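Local structure of SLT domain-containing protein (Bdellovibrio bacteriovorus HD100, 6TAB) at residues I243-W246 and S247-S251. The protein is a lysozyme-like enzyme that probably cleaves peptidoglycan with altered substrate specificity, helping the predatory bacterium to leave its prey cell. Sequence-based numbering, arbitrary orientation.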
loop_
_atom_site.group_PDB
_atom_site.type_symbol
_atom_site.label_atom_id
_atom_site.label_comp_id
_atom_site.label_asym_id
_atom_site.label_seq_id
_atom_site.Cartn_x
_atom_site.Cartn_y
_atom_site.Cartn_z
ATOM N N ILE A 243 8.595 4.923 6.898
ATOM C CA ILE A 243 7.452 5.249 6.031
ATOM C C ILE A 243 6.911 6.643 6.388
ATOM O O ILE A 243 6.660 7.481 5.487
ATOM C CB ILE A 243 6.367 4.146 6.107
ATOM C CG1 ILE A 243 6.881 2.850 5.465
ATOM C CG2 ILE A 243 5.061 4.579 5.428
ATOM C CD1 ILE A 243 6.043 1.618 5.706
ATOM N N VAL A 244 6.709 6.906 7.696
ATOM C CA VAL A 244 6.165 8.223 8.121
ATOM C C VAL A 244 7.139 9.365 7.751
ATOM O O VAL A 244 6.720 10.397 7.249
ATOM C CB VAL A 244 5.875 8.249 9.638
ATOM C CG1 VAL A 244 5.635 9.657 10.185
ATOM C CG2 VAL A 244 4.706 7.353 9.977
ATOM N N SER A 245 8.459 9.183 8.034
ATOM C CA SER A 245 9.472 10.210 7.771
ATOM C C SER A 245 9.554 10.535 6.266
ATOM O O SER A 245 9.556 11.712 5.845
ATOM C CB SER A 245 10.833 9.805 8.311
ATOM O OG SER A 245 11.770 10.870 8.168
ATOM N N TRP A 246 9.646 9.489 5.438
ATOM C CA TRP A 246 9.790 9.702 3.990
ATOM C C TRP A 246 8.547 10.402 3.423
ATOM O O TRP A 246 8.664 11.296 2.587
ATOM C CB TRP A 246 10.096 8.398 3.265
ATOM C CG TRP A 246 11.387 7.715 3.652
ATOM C CD1 TRP A 246 12.437 8.213 4.359
ATOM C CD2 TRP A 246 11.699 6.332 3.416
ATOM N NE1 TRP A 246 13.396 7.236 4.563
ATOM C CE2 TRP A 246 12.964 6.065 3.987
ATOM C CE3 TRP A 246 10.985 5.281 2.839
ATOM C CZ2 TRP A 246 13.546 4.800 3.935
ATOM C CZ3 TRP A 246 11.574 4.036 2.761
ATOM C CH2 TRP A 246 12.850 3.803 3.292
ATOM N N SER A 247 7.343 9.993 3.859
ATOM C CA SER A 247 6.076 10.621 3.421
ATOM C C SER A 247 6.044 12.124 3.757
ATOM O O SER A 247 5.810 12.987 2.890
ATOM C CB SER A 247 4.903 9.892 4.067
ATOM O OG SER A 247 3.658 10.531 3.799
ATOM N N GLN A 248 6.300 12.454 5.038
ATOM C CA GLN A 248 6.078 13.836 5.518
ATOM C C GLN A 248 7.152 14.793 4.966
ATOM O O GLN A 248 6.907 16.030 4.944
ATOM C CB GLN A 248 5.914 13.866 7.033
ATOM C CG GLN A 248 7.223 13.687 7.768
ATOM C CD GLN A 248 7.120 13.332 9.246
ATOM O OE1 GLN A 248 6.063 13.195 9.872
ATOM N NE2 GLN A 248 8.260 13.117 9.814
ATOM N N ASN A 249 8.276 14.258 4.462
ATOM C CA ASN A 249 9.370 15.082 3.887
ATOM C C ASN A 249 9.323 15.166 2.350
ATOM O O ASN A 249 10.209 15.827 1.757
ATOM C CB ASN A 249 10.719 14.603 4.427
ATOM C CG ASN A 249 10.883 14.960 5.900
ATOM O OD1 ASN A 249 11.196 14.123 6.730
ATOM N ND2 ASN A 249 10.751 16.239 6.227
ATOM N N LEU A 250 8.317 14.575 1.694
ATOM C CA LEU A 250 8.138 14.799 0.282
ATOM C C LEU A 250 7.914 16.305 0.051
ATOM O O LEU A 250 7.160 16.956 0.815
ATOM C CB LEU A 250 6.956 13.967 -0.237
ATOM C CG LEU A 250 7.075 12.404 -0.215
ATOM C CD1 LEU A 250 5.753 11.838 -0.633
ATOM C CD2 LEU A 250 8.229 11.976 -1.124
ATOM N N SER A 251 8.476 16.861 -1.037
ATOM C CA SER A 251 8.381 18.306 -1.311
ATOM C C SER A 251 6.918 18.756 -1.411
ATOM O O SER A 251 6.554 19.850 -0.954
ATOM C CB SER A 251 9.233 18.719 -2.521
ATOM O OG SER A 251 8.771 18.062 -3.714
#
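Ser-247 N and Gln-248 N donate to Ile-243 O and Val-244 O in two regular i to i+4 helix bonds, the second 3.0 Å long, whereas Asn-249 N reaches Ser-245 O only weakly, with an N-H...O angle of 135°. Gln-248 lays its aliphatic CG 3.4 Å from Val-244 O, because chi1 of 75° sets CG between the backbone N and the carbonyl carbon; the extended chain then carries the amide carbon CD to 4.1 Å from Val-244 CG1, the two side chains crossing at a slant. A flexible, polar-ended residue suits this partly exposed flank. This is the C-terminal end of helix 238-248, in the lysozyme-like fold of the SLT family, packed against helices 125-144 and 113-116. Branched Val-244 fills its buried place beside Leu-115 and Phe-116. Small Ser-247 fits close to the backbone, its CB 3.3 Å from Ile-243 O, while its buried hydroxyl is satisfied by hydrogen bonds with Phe-116 O and Tyr-131 OH. The side chain of Trp-246 leaves the backbone away from residues 247-251, and the broad indole lies against Phe-134 and Ser-138. Apolar Leu-250, whose N bonds to Ser-247 O at 3.2 Å, brings CG to 3.4 Å from Trp-246 O and rests against Tyr-131 and Val-76.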